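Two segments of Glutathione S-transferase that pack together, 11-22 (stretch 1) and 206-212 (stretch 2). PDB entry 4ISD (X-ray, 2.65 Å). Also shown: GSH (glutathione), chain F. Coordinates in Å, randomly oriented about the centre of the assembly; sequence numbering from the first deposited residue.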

# COMPACT_ATOMS: atom_id res chain seq x y z
N TYR A 11 -14.57 0.88 11.50
CA TYR A 11 -15.55 1.43 10.58
C TYR A 11 -15.51 0.57 9.33
O TYR A 11 -14.44 0.36 8.74
CB TYR A 11 -15.23 2.91 10.24
CG TYR A 11 -15.40 3.84 11.43
CD1 TYR A 11 -14.39 3.97 12.39
CD2 TYR A 11 -16.59 4.56 11.62
CE1 TYR A 11 -14.55 4.79 13.50
CE2 TYR A 11 -16.75 5.38 12.73
CZ TYR A 11 -15.73 5.49 13.67
OH TYR A 11 -15.88 6.31 14.78
N VAL A 12 -16.66 0.05 8.94
CA VAL A 12 -16.75 -0.81 7.76
C VAL A 12 -17.94 -0.36 6.93
O VAL A 12 -18.75 0.44 7.41
CB VAL A 12 -16.88 -2.33 8.15
CG1 VAL A 12 -15.65 -2.81 8.91
CG2 VAL A 12 -18.14 -2.57 8.98
N GLY A 13 -18.05 -0.84 5.70
CA GLY A 13 -19.22 -0.58 4.89
C GLY A 13 -20.41 -1.31 5.50
O GLY A 13 -20.24 -2.42 6.02
N ALA A 14 -21.59 -0.71 5.45
CA ALA A 14 -22.77 -1.29 6.09
C ALA A 14 -23.17 -2.64 5.51
O ALA A 14 -23.92 -3.40 6.13
CB ALA A 14 -23.95 -0.33 6.02
N ASP A 15 -22.65 -2.94 4.31
CA ASP A 15 -22.96 -4.18 3.60
C ASP A 15 -21.97 -5.32 3.84
O ASP A 15 -22.16 -6.42 3.34
CB ASP A 15 -23.09 -3.92 2.10
CG ASP A 15 -24.34 -3.15 1.76
OD1 ASP A 15 -25.29 -3.18 2.57
OD2 ASP A 15 -24.37 -2.52 0.68
N TYR A 16 -20.91 -5.04 4.59
CA TYR A 16 -19.90 -6.04 4.92
C TYR A 16 -19.31 -6.71 3.68
O TYR A 16 -18.86 -7.86 3.72
CB TYR A 16 -20.47 -7.08 5.89
CG TYR A 16 -20.68 -6.54 7.29
CD1 TYR A 16 -21.78 -5.74 7.59
CD2 TYR A 16 -19.77 -6.82 8.31
CE1 TYR A 16 -21.97 -5.25 8.87
CE2 TYR A 16 -19.96 -6.32 9.59
CZ TYR A 16 -21.06 -5.54 9.86
OH TYR A 16 -21.25 -5.04 11.13
N VAL A 17 -19.32 -5.98 2.57
CA VAL A 17 -18.84 -6.51 1.31
C VAL A 17 -17.34 -6.30 1.11
O VAL A 17 -16.64 -7.24 0.72
CB VAL A 17 -19.65 -5.93 0.12
CG1 VAL A 17 -19.07 -6.41 -1.20
CG2 VAL A 17 -21.12 -6.33 0.23
N SER A 18 -16.85 -5.10 1.40
CA SER A 18 -15.43 -4.76 1.22
C SER A 18 -14.41 -5.87 1.56
O SER A 18 -14.41 -6.41 2.66
CB SER A 18 -15.07 -3.50 2.01
OG SER A 18 -13.67 -3.24 1.92
N ALA A 19 -13.54 -6.18 0.61
CA ALA A 19 -12.45 -7.12 0.84
C ALA A 19 -11.44 -6.54 1.82
O ALA A 19 -10.65 -7.26 2.43
CB ALA A 19 -11.77 -7.43 -0.46
N PHE A 20 -11.46 -5.22 1.95
CA PHE A 20 -10.44 -4.54 2.73
C PHE A 20 -10.90 -4.32 4.15
O PHE A 20 -10.09 -4.34 5.08
CB PHE A 20 -10.04 -3.23 2.04
CG PHE A 20 -9.56 -3.43 0.64
CD1 PHE A 20 -8.46 -4.25 0.38
CD2 PHE A 20 -10.21 -2.82 -0.43
CE1 PHE A 20 -8.01 -4.46 -0.92
CE2 PHE A 20 -9.77 -3.01 -1.74
CZ PHE A 20 -8.66 -3.83 -1.98
N ALA A 21 -12.20 -4.12 4.31
CA ALA A 21 -12.80 -4.07 5.63
C ALA A 21 -12.53 -5.41 6.30
O ALA A 21 -12.05 -5.48 7.44
CB ALA A 21 -14.29 -3.83 5.52
N MET A 22 -12.80 -6.48 5.56
CA MET A 22 -12.64 -7.83 6.07
C MET A 22 -11.20 -8.08 6.51
O MET A 22 -10.94 -8.74 7.53
CB MET A 22 -13.04 -8.83 5.00
CG MET A 22 -12.83 -10.26 5.39
SD MET A 22 -13.51 -11.35 4.14
CE MET A 22 -12.33 -12.67 4.29
N GLN A 206 -15.70 -15.49 11.45
CA GLN A 206 -16.30 -14.55 12.37
C GLN A 206 -16.89 -13.41 11.55
O GLN A 206 -17.96 -12.88 11.89
CB GLN A 206 -15.26 -14.02 13.35
CG GLN A 206 -15.01 -14.91 14.54
CD GLN A 206 -16.24 -15.04 15.40
OE1 GLN A 206 -17.05 -14.12 15.46
NE2 GLN A 206 -16.39 -16.18 16.06
N TRP A 207 -16.19 -13.04 10.46
CA TRP A 207 -16.63 -11.98 9.55
C TRP A 207 -17.90 -12.35 8.79
O TRP A 207 -18.82 -11.53 8.70
CB TRP A 207 -15.53 -11.58 8.56
CG TRP A 207 -16.01 -10.70 7.45
CD1 TRP A 207 -16.44 -11.09 6.21
CD2 TRP A 207 -16.11 -9.26 7.47
NE1 TRP A 207 -16.80 -10.00 5.47
CE2 TRP A 207 -16.61 -8.86 6.21
CE3 TRP A 207 -15.82 -8.28 8.42
CZ2 TRP A 207 -16.82 -7.52 5.88
CZ3 TRP A 207 -16.04 -6.94 8.09
CH2 TRP A 207 -16.53 -6.57 6.83
N VAL A 208 -17.96 -13.56 8.23
CA VAL A 208 -19.18 -13.95 7.51
C VAL A 208 -20.35 -14.12 8.47
O VAL A 208 -21.52 -13.95 8.08
CB VAL A 208 -19.01 -15.19 6.57
CG1 VAL A 208 -17.53 -15.56 6.37
CG2 VAL A 208 -19.79 -16.35 7.07
N LYS A 209 -20.04 -14.40 9.73
CA LYS A 209 -21.03 -14.48 10.80
C LYS A 209 -21.54 -13.10 11.22
O LYS A 209 -22.73 -12.90 11.45
CB LYS A 209 -20.46 -15.23 12.02
CG LYS A 209 -21.09 -14.88 13.37
CD LYS A 209 -22.29 -15.76 13.70
CE LYS A 209 -22.59 -15.77 15.20
NZ LYS A 209 -24.02 -15.48 15.50
N GLN A 210 -20.63 -12.14 11.33
CA GLN A 210 -21.03 -10.79 11.70
C GLN A 210 -21.85 -10.17 10.56
O GLN A 210 -22.87 -9.51 10.80
CB GLN A 210 -19.81 -9.93 12.00
CG GLN A 210 -20.13 -8.46 12.22
CD GLN A 210 -19.98 -8.06 13.67
OE1 GLN A 210 -19.36 -8.78 14.46
NE2 GLN A 210 -20.55 -6.91 14.03
N LYS A 211 -21.40 -10.42 9.33
CA LYS A 211 -22.10 -9.99 8.13
C LYS A 211 -23.50 -10.58 8.10
O LYS A 211 -24.48 -9.84 8.08
CB LYS A 211 -21.34 -10.41 6.88
CG LYS A 211 -22.17 -10.28 5.61
CD LYS A 211 -21.38 -10.67 4.37
CE LYS A 211 -22.22 -10.47 3.11
NZ LYS A 211 -21.41 -10.56 1.87
N ARG A 212 -23.57 -11.92 8.09
CA ARG A 212 -24.83 -12.65 8.18
C ARG A 212 -25.85 -11.99 9.11
O ARG A 212 -26.98 -11.73 8.72
CB ARG A 212 -24.60 -14.09 8.64
CG ARG A 212 -24.74 -15.14 7.53
CD ARG A 212 -25.15 -16.50 8.10
NE ARG A 212 -24.31 -16.91 9.22
CZ ARG A 212 -23.11 -17.48 9.09
NH1 ARG A 212 -22.61 -17.71 7.89
NH2 ARG A 212 -22.42 -17.83 10.18
N1 GSH F . -6.33 0.59 -0.22
CA1 GSH F . -7.54 0.77 0.56
C1 GSH F . -7.55 -0.05 1.82
O11 GSH F . -6.90 -1.13 1.92
O12 GSH F . -8.21 0.39 2.81
CB1 GSH F . -8.79 0.56 -0.26
CG1 GSH F . -10.01 0.96 0.59
CD1 GSH F . -11.27 0.95 -0.29
OE1 GSH F . -11.17 0.86 -1.50
N2 GSH F . -12.60 1.04 0.34
CA2 GSH F . -13.81 1.03 -0.44
C2 GSH F . -14.54 2.34 -0.29
O2 GSH F . -14.50 2.96 0.76
CB2 GSH F . -14.74 -0.05 0.03
SG2 GSH F . -15.15 -1.09 -1.35
N3 GSH F . -15.30 2.88 -1.39
CA3 GSH F . -15.97 4.15 -1.18
C3 GSH F . -15.26 5.17 -2.02
O31 GSH F . -14.07 4.96 -2.39
O32 GSH F . -15.86 6.23 -2.37
O HOH W 1 -16.32 -9.64 2.22

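What does the strand at the start of stretch 1 give to the contact? Little beyond V12, whose CB points toward the helix of stretch 2. Its CG1 lies 4.2 Å from CZ3 of W207, at the edge of the indole, so a small branched side chain meets the rim of a large flat one. After G13 the chain reverses in a type I turn, closed by Y16 N donating to G13 O at 3.1 Å.

How does Y16 use its place at the end of that turn? Its CB points toward the helix, and the ring of this buried residue reaches W207 and, one turn further along, the backbone of Q210 and K211. Y16 CD2 lies 3.6 Å from W207 CH2, over one face of the indole, with the two ring planes inclined at 51°. K211 CA sits over a face of the tyrosine ring, 4.2 Å from its centroid, while Y16 CE2 meets Q210 CG at 3.4 Å. The aliphatic part of K211 suits this border: its CB packs 3.6 Å from Y16 CB, and the rest of its side chain runs on extended, with CE 4.1 Å from D15 O.

Is any polar link made between the stretches? A water provides one: it donates to V17 O at 2.8 Å and accepts a weak bond from W207 NE1 at 3.3 Å.

How does the following helix complete the surroundings of W207? S18 caps its start, OG accepting from F20 N at 3.0 Å and A21 N at 2.9 Å. The small methyl of A21 fits close to the indole, CB 3.8 Å from W207 CH2. M22 covers the face opposite Y16: its CG stands 3.8 Å from the centroid of the W207 five-membered ring, nearly along the normal, and its SD approaches W207 CD1 at 3.6 Å. The indole of the buried W207 thus lies between tyrosine and methionine.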